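Local coordinates for protein PKS (Streptomyces albus, PDB 4OQJ) that probably catalyses decarboxylative carbon-carbon bond formation as a ketosynthase of the oxazolomycin polyketide synthase assembly line, at residues I23-L28 / G261-K266; C113-L118 / P695-E700; R245-K250 / L335-E340; E327-A332 / S364-V369. All coordinates share one frame; numbering follows the deposited sequence.

Contact 1: residues I23-L28 / G261-K266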
loop_
_atom_site.group_PDB
_atom_site.type_symbol
_atom_site.label_atom_id
_atom_site.label_comp_id
_atom_site.label_asym_id
_atom_site.label_seq_id
_atom_site.Cartn_x
_atom_site.Cartn_y
_atom_site.Cartn_z
ATOM N N ILE A 23 6.731 13.468 -11.910
ATOM C CA ILE A 23 5.294 13.450 -11.644
ATOM C C ILE A 23 4.777 14.848 -11.327
ATOM O O ILE A 23 5.251 15.490 -10.396
ATOM C CB ILE A 23 4.934 12.535 -10.447
ATOM C CG1 ILE A 23 5.410 11.089 -10.656
ATOM C CG2 ILE A 23 3.441 12.559 -10.176
ATOM C CD1 ILE A 23 4.818 10.385 -11.828
ATOM N N ALA A 24 3.784 15.314 -12.078
ATOM C CA ALA A 24 3.145 16.587 -11.774
ATOM C C ALA A 24 2.125 16.469 -10.647
ATOM O O ALA A 24 1.371 15.498 -10.577
ATOM C CB ALA A 24 2.468 17.143 -13.007
ATOM N N VAL A 25 2.110 17.461 -9.762
ATOM C CA VAL A 25 0.989 17.666 -8.859
ATOM C C VAL A 25 0.006 18.584 -9.564
ATOM O O VAL A 25 0.311 19.761 -9.760
ATOM C CB VAL A 25 1.429 18.289 -7.540
ATOM C CG1 VAL A 25 0.243 18.479 -6.620
ATOM C CG2 VAL A 25 2.494 17.414 -6.879
ATOM N N ILE A 26 -1.153 18.064 -9.967
ATOM C CA ILE A 26 -2.068 18.855 -10.785
ATOM C C ILE A 26 -3.266 19.350 -10.013
ATOM O O ILE A 26 -4.077 20.096 -10.546
ATOM C CB ILE A 26 -2.564 18.082 -12.002
ATOM C CG1 ILE A 26 -3.331 16.818 -11.589
ATOM C CG2 ILE A 26 -1.389 17.750 -12.928
ATOM C CD1 ILE A 26 -4.045 16.168 -12.767
ATOM N N GLY A 27 -3.377 18.950 -8.757
ATOM C CA GLY A 27 -4.434 19.446 -7.900
ATOM C C GLY A 27 -4.125 19.066 -6.466
ATOM O O GLY A 27 -3.266 18.223 -6.227
ATOM N N LEU A 28 -4.803 19.698 -5.516
ATOM C CA LEU A 28 -4.589 19.378 -4.111
ATOM C C LEU A 28 -5.663 20.024 -3.278
ATOM O O LEU A 28 -6.364 20.918 -3.742
ATOM C CB LEU A 28 -3.198 19.814 -3.631
ATOM C CG LEU A 28 -2.760 21.282 -3.758
ATOM C CD1 LEU A 28 -3.389 22.153 -2.699
ATOM C CD2 LEU A 28 -1.244 21.366 -3.655
ATOM N N GLY A 261 -5.707 15.849 4.029
ATOM C CA GLY A 261 -5.132 16.434 2.836
ATOM C C GLY A 261 -5.046 15.410 1.727
ATOM O O GLY A 261 -5.020 14.205 1.976
ATOM N N ALA A 262 -5.007 15.902 0.499
ATOM C CA ALA A 262 -4.863 15.055 -0.679
ATOM C C ALA A 262 -4.186 15.807 -1.823
ATOM O O ALA A 262 -4.334 17.030 -1.973
ATOM C CB ALA A 262 -6.226 14.527 -1.121
ATOM N N VAL A 263 -3.426 15.063 -2.618
ATOM C CA VAL A 263 -2.879 15.574 -3.855
ATOM C C VAL A 263 -3.311 14.684 -5.007
ATOM O O VAL A 263 -3.572 13.493 -4.821
ATOM C CB VAL A 263 -1.336 15.665 -3.806
ATOM C CG1 VAL A 263 -0.906 16.632 -2.718
ATOM C CG2 VAL A 263 -0.706 14.272 -3.585
ATOM N N VAL A 264 -3.389 15.286 -6.191
ATOM C CA VAL A 264 -3.707 14.583 -7.433
ATOM C C VAL A 264 -2.446 14.579 -8.294
ATOM O O VAL A 264 -1.875 15.638 -8.556
ATOM C CB VAL A 264 -4.864 15.268 -8.178
ATOM C CG1 VAL A 264 -5.201 14.548 -9.491
ATOM C CG2 VAL A 264 -6.088 15.367 -7.288
ATOM N N LEU A 265 -2.012 13.390 -8.707
ATOM C CA LEU A 265 -0.730 13.185 -9.369
ATOM C C LEU A 265 -0.940 12.645 -10.778
ATOM O O LEU A 265 -1.882 11.892 -11.024
ATOM C CB LEU A 265 0.132 12.213 -8.556
ATOM C CG LEU A 265 0.314 12.616 -7.085
ATOM C CD1 LEU A 265 1.069 11.549 -6.310
ATOM C CD2 LEU A 265 1.031 13.951 -6.973
ATOM N N LYS A 266 -0.046 13.036 -11.686
ATOM C CA LYS A 266 -0.089 12.648 -13.091
ATOM C C LYS A 266 1.319 12.772 -13.654
ATOM O O LYS A 266 2.068 13.644 -13.224
ATOM C CB LYS A 266 -1.051 13.556 -13.865
ATOM C CG LYS A 266 -1.214 13.201 -15.345
ATOM C CD LYS A 266 -2.001 14.286 -16.093
ATOM C CE LYS A 266 -3.281 13.770 -16.682
ATOM N NZ LYS A 266 -4.011 14.782 -17.518
#
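I26 and V264 meet at the apolar centre, I26 CG1 lying 3.6 Å from V264 CG1, with the terminal I26 CD1 running on toward the CB of K266. The ethyl arm of I26 reaches its partners because CG1 sits between the backbone N and the carbonyl carbon (chi1 61°). On the other face of the sheet V25 and L265 lie side by side and point the same way, V25 CG2 3.8 Å from L265 CD2; L28 CB rests against V263 CG1 farther along. Helix 195-209 packs against I23 and L265, helix 268-274 against A24, I26 and K266.

Outward, backbone bonds join the antiparallel strands: A24 and K266 pair both ways, I26 N reaches V264 O at 2.9 Å, and V264 N reaches G27 O, meeting it well above the carbonyl plane. G27 N is buried without a partner. At the polar end, the bent chain of K266 carries NZ to salt bridges with D274 and D276 and a hydrogen bond to Y123 OH.

V25 faces L265 and L28 faces V263, so I26 and G27 together stand opposite V264 alone: a beta bulge between neighbouring antiparallel strands in the mixed sheet of the thiolase-like ketosynthase fold.

Contact 2: residues C113-L118 / P695-E700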
loop_
_atom_site.group_PDB
_atom_site.type_symbol
_atom_site.label_atom_id
_atom_site.label_comp_id
_atom_site.label_asym_id
_atom_site.label_seq_id
_atom_site.Cartn_x
_atom_site.Cartn_y
_atom_site.Cartn_z
ATOM N N CYS A 113 -12.558 15.862 0.942
ATOM C CA CYS A 113 -11.256 16.438 0.558
ATOM C C CYS A 113 -10.777 15.936 -0.829
ATOM O O CYS A 113 -10.237 16.701 -1.633
ATOM C CB CYS A 113 -10.203 16.116 1.616
ATOM S SG CYS A 113 -8.641 17.016 1.376
ATOM N N ALA A 114 -10.976 14.650 -1.101
ATOM C CA ALA A 114 -10.613 14.076 -2.396
ATOM C C ALA A 114 -11.439 14.688 -3.524
ATOM O O ALA A 114 -10.913 14.980 -4.599
ATOM C CB ALA A 114 -10.793 12.556 -2.375
ATOM N N TYR A 115 -12.733 14.857 -3.279
ATOM C CA TYR A 115 -13.619 15.540 -4.207
ATOM C C TYR A 115 -13.052 16.927 -4.521
ATOM O O TYR A 115 -12.941 17.301 -5.681
ATOM C CB TYR A 115 -15.024 15.623 -3.609
ATOM C CG TYR A 115 -16.144 16.134 -4.510
ATOM C CD1 TYR A 115 -16.225 17.470 -4.883
ATOM C CD2 TYR A 115 -17.164 15.282 -4.922
ATOM C CE1 TYR A 115 -17.278 17.935 -5.679
ATOM C CE2 TYR A 115 -18.211 15.727 -5.703
ATOM C CZ TYR A 115 -18.267 17.051 -6.083
ATOM O OH TYR A 115 -19.319 17.480 -6.859
ATOM N N GLU A 116 -12.677 17.671 -3.482
ATOM C CA GLU A 116 -12.111 19.007 -3.656
ATOM C C GLU A 116 -10.821 18.970 -4.455
ATOM O O GLU A 116 -10.591 19.852 -5.278
ATOM C CB GLU A 116 -11.832 19.673 -2.304
ATOM C CG GLU A 116 -13.063 20.180 -1.561
ATOM C CD GLU A 116 -12.741 20.620 -0.117
ATOM O OE1 GLU A 116 -11.682 20.207 0.409
ATOM O OE2 GLU A 116 -13.550 21.371 0.488
ATOM N N ALA A 117 -9.968 17.971 -4.202
ATOM C CA ALA A 117 -8.682 17.896 -4.895
ATOM C C ALA A 117 -8.877 17.675 -6.394
ATOM O O ALA A 117 -8.177 18.281 -7.216
ATOM C CB ALA A 117 -7.810 16.798 -4.309
ATOM N N LEU A 118 -9.823 16.816 -6.750
ATOM C CA LEU A 118 -10.125 16.546 -8.156
ATOM C C LEU A 118 -10.776 17.768 -8.804
ATOM O O LEU A 118 -10.458 18.122 -9.935
ATOM C CB LEU A 118 -11.027 15.321 -8.288
ATOM C CG LEU A 118 -10.277 14.003 -8.082
ATOM C CD1 LEU A 118 -11.221 12.891 -7.714
ATOM C CD2 LEU A 118 -9.512 13.668 -9.349
ATOM N N PRO A 695 -12.968 27.835 -7.299
ATOM C CA PRO A 695 -13.461 27.406 -5.984
ATOM C C PRO A 695 -14.094 26.026 -6.044
ATOM O O PRO A 695 -14.563 25.622 -7.107
ATOM C CB PRO A 695 -14.490 28.473 -5.622
ATOM C CG PRO A 695 -14.022 29.713 -6.376
ATOM C CD PRO A 695 -13.470 29.176 -7.673
ATOM N N THR A 696 -14.085 25.329 -4.912
ATOM C CA THR A 696 -14.549 23.950 -4.829
ATOM C C THR A 696 -15.953 23.920 -4.228
ATOM O O THR A 696 -16.469 24.956 -3.801
ATOM C CB THR A 696 -13.548 23.097 -4.021
ATOM O OG1 THR A 696 -13.242 23.722 -2.755
ATOM C CG2 THR A 696 -12.269 22.976 -4.807
ATOM N N TYR A 697 -16.582 22.751 -4.245
ATOM C CA TYR A 697 -18.000 22.614 -3.933
ATOM C C TYR A 697 -18.353 23.082 -2.510
ATOM O O TYR A 697 -17.615 22.803 -1.558
ATOM C CB TYR A 697 -18.434 21.151 -4.115
ATOM C CG TYR A 697 -19.940 20.979 -4.081
ATOM C CD1 TYR A 697 -20.696 21.107 -5.240
ATOM C CD2 TYR A 697 -20.608 20.720 -2.889
ATOM C CE1 TYR A 697 -22.073 20.970 -5.217
ATOM C CE2 TYR A 697 -21.995 20.573 -2.858
ATOM C CZ TYR A 697 -22.722 20.704 -4.033
ATOM O OH TYR A 697 -24.104 20.578 -4.028
ATOM N N PRO A 698 -19.482 23.812 -2.360
ATOM C CA PRO A 698 -19.896 24.263 -1.024
ATOM C C PRO A 698 -20.712 23.187 -0.299
ATOM O O PRO A 698 -21.938 23.268 -0.200
ATOM C CB PRO A 698 -20.728 25.505 -1.320
ATOM C CG PRO A 698 -21.329 25.231 -2.656
ATOM C CD PRO A 698 -20.296 24.432 -3.422
ATOM N N PHE A 699 -20.012 22.174 0.204
ATOM C CA PHE A 699 -20.647 21.041 0.854
ATOM C C PHE A 699 -21.616 21.502 1.921
ATOM O O PHE A 699 -21.300 22.397 2.693
ATOM C CB PHE A 699 -19.597 20.128 1.482
ATOM C CG PHE A 699 -18.611 19.579 0.498
ATOM C CD1 PHE A 699 -18.961 18.542 -0.350
ATOM C CD2 PHE A 699 -17.335 20.107 0.421
ATOM C CE1 PHE A 699 -18.038 18.019 -1.253
ATOM C CE2 PHE A 699 -16.422 19.607 -0.481
ATOM C CZ PHE A 699 -16.764 18.571 -1.315
ATOM N N GLU A 700 -22.796 20.899 1.973
ATOM C CA GLU A 700 -23.770 21.297 2.985
ATOM C C GLU A 700 -23.235 20.936 4.361
ATOM O O GLU A 700 -22.780 19.815 4.567
ATOM C CB GLU A 700 -25.128 20.622 2.743
ATOM C CG GLU A 700 -26.262 21.262 3.546
ATOM C CD GLU A 700 -27.627 21.051 2.921
ATOM O OE1 GLU A 700 -27.754 21.243 1.692
ATOM O OE2 GLU A 700 -28.571 20.702 3.664
HETATM O O HOH W 1 -15.147 23.076 -0.844
#
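Y115 and F699 form an offset edge-to-face pair, the edge of F699 turned toward the face of Y115 with ring planes at 75° and centroids 5.5 Å apart. Y115 CG is anti to the backbone N (chi1 -172°), which points the ring out to F699 and Y697. F699 CZ makes the nearest approach, 3.8 Å from Y115 CD1, while F699 CE1 stands over the tyrosine face toward its rim. The CB of Y697 touches the same tyrosine at CE1.

E116 comes at another part of the F699 rim. Its CG lies in the plane of the phenyl ring, and its OE2 is 3.5 Å from F699 CE2, at the edge, where ring hydrogens would favour a carboxylate oxygen. T696 crosses E116 at about a right angle, its CB 3.8 Å from E116 CG and its methyl CG2 leaning on the helix at E116 O.

One water ties the polar atoms together: it donates to E116 OE2 (2.7 Å) and to Y697 O, and accepts from T696 OG1 (2.8 Å). The same OE2 is in a salt bridge with R31, so the carboxylate is fixed by a charge as well as by the water. Farther out, E119 OE1 takes the N-H of Y697, and Y697 OH is bonded to N472 N. P698 centres an inverse gamma turn, which carries the chain on to F699.

Segment 695-700, a loop after helix 680-684, meets helix 105-121 at Y115 and E116 and then leads off from it; helix 474-490 packs against P695, Y697 and P698. Helix 105-121 also packs on A29 of strand 23-31 and, through A114, Y115 and L118, on helix 171-180.

Contact 3: residues R245-K250 / L335-E340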
loop_
_atom_site.group_PDB
_atom_site.type_symbol
_atom_site.label_atom_id
_atom_site.label_comp_id
_atom_site.label_asym_id
_atom_site.label_seq_id
_atom_site.Cartn_x
_atom_site.Cartn_y
_atom_site.Cartn_z
ATOM N N ARG A 245 8.203 23.680 19.420
ATOM C CA ARG A 245 9.319 24.610 19.221
ATOM C C ARG A 245 10.464 23.930 18.485
ATOM O O ARG A 245 11.554 23.746 19.035
ATOM C CB ARG A 245 9.794 25.162 20.566
ATOM C CG ARG A 245 8.673 25.735 21.425
ATOM C CD ARG A 245 9.192 26.214 22.787
ATOM N NE ARG A 245 8.102 26.616 23.676
ATOM C CZ ARG A 245 7.506 27.806 23.644
ATOM N NH1 ARG A 245 7.886 28.723 22.766
ATOM N NH2 ARG A 245 6.521 28.079 24.489
ATOM N N ALA A 246 10.210 23.589 17.223
ATOM C CA ALA A 246 11.113 22.749 16.454
ATOM C C ALA A 246 12.492 23.384 16.302
ATOM O O ALA A 246 12.618 24.528 15.849
ATOM C CB ALA A 246 10.515 22.451 15.073
ATOM N N PHE A 247 13.502 22.607 16.693
ATOM C CA PHE A 247 14.931 22.930 16.556
ATOM C C PHE A 247 15.421 23.973 17.555
ATOM O O PHE A 247 16.615 24.288 17.604
ATOM C CB PHE A 247 15.223 23.368 15.121
ATOM C CG PHE A 247 14.759 22.366 14.108
ATOM C CD1 PHE A 247 15.296 21.087 14.108
ATOM C CD2 PHE A 247 13.777 22.677 13.192
ATOM C CE1 PHE A 247 14.870 20.136 13.198
ATOM C CE2 PHE A 247 13.344 21.730 12.274
ATOM C CZ PHE A 247 13.890 20.460 12.284
ATOM N N ASP A 248 14.503 24.467 18.378
ATOM C CA ASP A 248 14.819 25.472 19.390
ATOM C C ASP A 248 15.422 24.835 20.634
ATOM O O ASP A 248 15.220 23.650 20.898
ATOM C CB ASP A 248 13.557 26.249 19.766
ATOM C CG ASP A 248 13.833 27.411 20.703
ATOM O OD1 ASP A 248 14.139 28.512 20.205
ATOM O OD2 ASP A 248 13.723 27.229 21.933
ATOM N N ALA A 249 16.149 25.632 21.411
ATOM C CA ALA A 249 16.788 25.127 22.624
ATOM C C ALA A 249 15.749 24.678 23.649
ATOM O O ALA A 249 16.022 23.807 24.478
ATOM C CB ALA A 249 17.701 26.190 23.219
ATOM N N LYS A 250 14.555 25.267 23.580
ATOM C CA LYS A 250 13.483 24.940 24.516
ATOM C C LYS A 250 12.526 23.892 23.943
ATOM O O LYS A 250 11.426 23.708 24.461
ATOM C CB LYS A 250 12.718 26.213 24.901
ATOM C CG LYS A 250 13.607 27.232 25.618
ATOM C CD LYS A 250 12.925 28.568 25.857
ATOM C CE LYS A 250 13.913 29.558 26.474
ATOM N NZ LYS A 250 13.266 30.591 27.333
ATOM N N LEU A 335 15.567 14.710 21.875
ATOM C CA LEU A 335 16.362 13.636 21.292
ATOM C C LEU A 335 16.252 13.654 19.774
ATOM O O LEU A 335 17.249 13.498 19.074
ATOM C CB LEU A 335 15.916 12.273 21.829
ATOM N N GLY A 336 15.039 13.861 19.272
ATOM C CA GLY A 336 14.749 13.679 17.860
ATOM C C GLY A 336 15.293 14.772 16.964
ATOM O O GLY A 336 15.722 14.489 15.859
ATOM N N ASP A 337 15.273 16.019 17.426
ATOM C CA ASP A 337 15.724 17.132 16.587
ATOM C C ASP A 337 17.216 17.007 16.183
ATOM O O ASP A 337 17.538 17.115 14.998
ATOM C CB ASP A 337 15.469 18.471 17.296
ATOM C CG ASP A 337 13.997 18.949 17.180
ATOM O OD1 ASP A 337 13.140 18.243 16.593
ATOM O OD2 ASP A 337 13.698 20.053 17.688
ATOM N N PRO A 338 18.128 16.785 17.149
ATOM C CA PRO A 338 19.533 16.623 16.736
ATOM C C PRO A 338 19.735 15.436 15.805
ATOM O O PRO A 338 20.557 15.495 14.897
ATOM C CB PRO A 338 20.270 16.399 18.063
ATOM C CG PRO A 338 19.397 17.060 19.084
ATOM C CD PRO A 338 17.992 16.820 18.616
ATOM N N ILE A 339 18.977 14.371 16.027
ATOM C CA ILE A 339 19.065 13.190 15.180
ATOM C C ILE A 339 18.631 13.518 13.744
ATOM O O ILE A 339 19.286 13.103 12.776
ATOM C CB ILE A 339 18.214 12.021 15.773
ATOM C CG1 ILE A 339 18.981 11.391 16.955
ATOM C CG2 ILE A 339 17.873 10.977 14.718
ATOM C CD1 ILE A 339 18.339 10.177 17.564
ATOM N N GLU A 340 17.547 14.271 13.586
ATOM C CA GLU A 340 17.055 14.543 12.240
ATOM C C GLU A 340 18.096 15.347 11.449
ATOM O O GLU A 340 18.348 15.075 10.273
ATOM C CB GLU A 340 15.709 15.285 12.257
ATOM C CG GLU A 340 15.178 15.497 10.840
ATOM C CD GLU A 340 13.694 15.818 10.774
ATOM O OE1 GLU A 340 13.105 16.149 11.829
ATOM O OE2 GLU A 340 13.127 15.731 9.655
HETATM O O HOH W 2 15.486 21.266 19.194
#
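F247 and D337 carry the contact, first through a hydrogen bond: F247 N donates to D337 OD2 at 2.7 Å with an N-H...O angle of 152°, arriving from above the carboxylate plane rather than within it. A water also donates to D337 OD2 (2.6 Å) and passes its other hydrogen to D248 O, so the same oxygen holds the loop at two points.

By van der Waals contact, the F247 ring crosses the D337 side chain at about a right angle, its CD1 4.0 Å from D337 CG. With CG anti to the carbonyl carbon (chi1 -54°), the ring swings toward the helix.

Turn geometry sets up the donor. R245 to D248 form a type II beta turn, closed by D248 N to R245 O at 3.1 Å, with F247 in its positive-phi position. D248 OD2 then accepts from K250 N in an Asx turn, and D248 OD1 takes the N-H groups of E400 and A401.

Chemically, a buried carboxylate near the start of helix 336-348 is met here by neutral donors. Its OD1 has a further, weak bond from A332 N, so the negative charge is probably eased by N-H groups and water.

Contact 4: residues E327-A332 / S364-V369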
loop_
_atom_site.group_PDB
_atom_site.type_symbol
_atom_site.label_atom_id
_atom_site.label_comp_id
_atom_site.label_asym_id
_atom_site.label_seq_id
_atom_site.Cartn_x
_atom_site.Cartn_y
_atom_site.Cartn_z
ATOM N N GLU A 327 11.710 20.397 4.359
ATOM C CA GLU A 327 10.614 20.324 5.297
ATOM C C GLU A 327 10.866 19.090 6.148
ATOM O O GLU A 327 10.670 17.959 5.703
ATOM C CB GLU A 327 9.262 20.265 4.572
ATOM C CG GLU A 327 8.031 19.956 5.458
ATOM C CD GLU A 327 7.688 21.074 6.461
ATOM O OE1 GLU A 327 8.211 22.203 6.340
ATOM O OE2 GLU A 327 6.876 20.812 7.373
ATOM N N ALA A 328 11.325 19.341 7.365
ATOM C CA ALA A 328 11.655 18.314 8.335
ATOM C C ALA A 328 10.416 17.635 8.889
ATOM O O ALA A 328 9.325 18.201 8.887
ATOM C CB ALA A 328 12.438 18.918 9.462
ATOM N N HIS A 329 10.590 16.409 9.360
ATOM C CA HIS A 329 9.553 15.749 10.137
ATOM C C HIS A 329 9.254 16.630 11.354
ATOM O O HIS A 329 8.098 16.931 11.665
ATOM C CB HIS A 329 10.025 14.351 10.532
ATOM C CG HIS A 329 9.014 13.571 11.296
ATOM N ND1 HIS A 329 7.757 13.300 10.806
ATOM C CD2 HIS A 329 9.080 13.000 12.522
ATOM C CE1 HIS A 329 7.084 12.594 11.698
ATOM N NE2 HIS A 329 7.863 12.402 12.748
ATOM N N GLY A 330 10.319 17.047 12.032
ATOM C CA GLY A 330 10.294 18.253 12.851
ATOM C C GLY A 330 9.335 18.280 14.029
ATOM O O GLY A 330 8.529 19.201 14.153
ATOM N N THR A 331 9.450 17.302 14.920
ATOM C CA THR A 331 8.510 17.165 16.036
ATOM C C THR A 331 8.938 17.868 17.326
ATOM O O THR A 331 8.192 17.855 18.311
ATOM C CB THR A 331 8.292 15.697 16.367
ATOM O OG1 THR A 331 9.564 15.087 16.618
ATOM C CG2 THR A 331 7.604 15.018 15.209
ATOM N N ALA A 332 10.128 18.466 17.319
ATOM C CA ALA A 332 10.618 19.263 18.449
ATOM C C ALA A 332 10.888 18.466 19.730
ATOM O O ALA A 332 10.686 18.977 20.834
ATOM C CB ALA A 332 9.625 20.409 18.756
ATOM N N SER A 364 9.560 23.352 9.881
ATOM C CA SER A 364 8.554 22.347 10.213
ATOM C C SER A 364 7.158 22.945 10.350
ATOM O O SER A 364 6.936 23.827 11.192
ATOM C CB SER A 364 8.905 21.634 11.512
ATOM O OG SER A 364 7.848 20.736 11.841
ATOM N N VAL A 365 6.220 22.468 9.532
ATOM C CA VAL A 365 4.825 22.907 9.621
ATOM C C VAL A 365 4.177 22.436 10.927
ATOM O O VAL A 365 3.119 22.925 11.320
ATOM C CB VAL A 365 3.994 22.408 8.428
ATOM C CG1 VAL A 365 3.691 20.886 8.529
ATOM C CG2 VAL A 365 2.723 23.217 8.287
ATOM N N LYS A 366 4.802 21.488 11.614
ATOM C CA LYS A 366 4.281 21.101 12.918
ATOM C C LYS A 366 4.318 22.300 13.886
ATOM O O LYS A 366 3.565 22.324 14.853
ATOM C CB LYS A 366 5.053 19.912 13.483
ATOM C CG LYS A 366 4.807 18.630 12.661
ATOM C CD LYS A 366 5.382 17.405 13.325
ATOM C CE LYS A 366 5.064 16.145 12.515
ATOM N NZ LYS A 366 5.578 16.260 11.129
ATOM N N THR A 367 5.148 23.308 13.599
ATOM C CA THR A 367 5.208 24.506 14.453
ATOM C C THR A 367 3.989 25.410 14.230
ATOM O O THR A 367 3.641 26.207 15.108
ATOM C CB THR A 367 6.495 25.344 14.222
ATOM O OG1 THR A 367 6.467 25.949 12.916
ATOM C CG2 THR A 367 7.743 24.487 14.379
ATOM N N ASN A 368 3.349 25.284 13.067
ATOM C CA ASN A 368 2.111 26.016 12.786
ATOM C C ASN A 368 0.891 25.258 13.317
ATOM O O ASN A 368 0.088 25.810 14.066
ATOM C CB ASN A 368 1.912 26.255 11.274
ATOM C CG ASN A 368 3.061 26.992 10.620
ATOM O OD1 ASN A 368 4.071 26.398 10.228
ATOM N ND2 ASN A 368 2.890 28.292 10.451
ATOM N N VAL A 369 0.743 23.998 12.897
ATOM C CA VAL A 369 -0.526 23.285 13.060
ATOM C C VAL A 369 -0.442 22.046 13.943
ATOM O O VAL A 369 -1.437 21.335 14.104
ATOM C CB VAL A 369 -1.113 22.851 11.682
ATOM C CG1 VAL A 369 -1.369 24.060 10.801
ATOM C CG2 VAL A 369 -0.195 21.837 10.974
HETATM O O HOH W 3 5.713 14.121 8.884
#
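K366 NZ donates to H329 O at 2.7 Å, in the carbonyl plane and on a lone pair. The chain is extended until its last torsion (chi4 57°), where it bends to bring CE over one face of the H329 ring. NZ also donates to a water 3.1 Å away, which lies in the plane of that ring, 2.9 Å from H329 ND1. The other ring nitrogen, NE2, is bonded to a glycerol, probably from the crystallisation liquor.

S364 OG works in both directions, giving its hydrogen to G330 O (2.9 Å) and accepting from K366 N as a cap of helix 366-369. G330, at positive phi, lies close against S364, its CA 3.9 Å from S364 CB. E327 OE2 takes V365 N at 2.8 Å through its syn lone pair in a nearly straight bond (170°); E327 OE1 is bonded to Y325 OH and bridged to K383. S364 O accepts twice, from T367 N and T367 OG1.

Segments E327-A332 and S364-V369 match ketosynthase signature motifs, the first carrying a histidine, the second a lysine and, farther on, H371, which K366 touches; H329 and K366 probably fill these active-site roles, crossing obliquely and joined by the water.

Two pairs stand out. Contacts 1 and 2 have centres 14 Å apart and touch where V264 CG2 packs 3.6 Å from A117 O, which sets helix 105-121 against the central sheet, with 695-700 packed on the helix. Contacts 3 and 4 lie closer, centres 10 Å apart: E340 OE2 takes H329 N at 2.6 Å and E340 OE1 takes G330 N, so the helix held at F247 also fixes the backbone of the probable active-site histidine. Strand 325-327, leading into contact 4, belongs to the same sheet as contact 1, 22 Å away between centres. The glycerol about 3 Å from the H329 side chain is consistent with contact 4 lying at the active-site pocket.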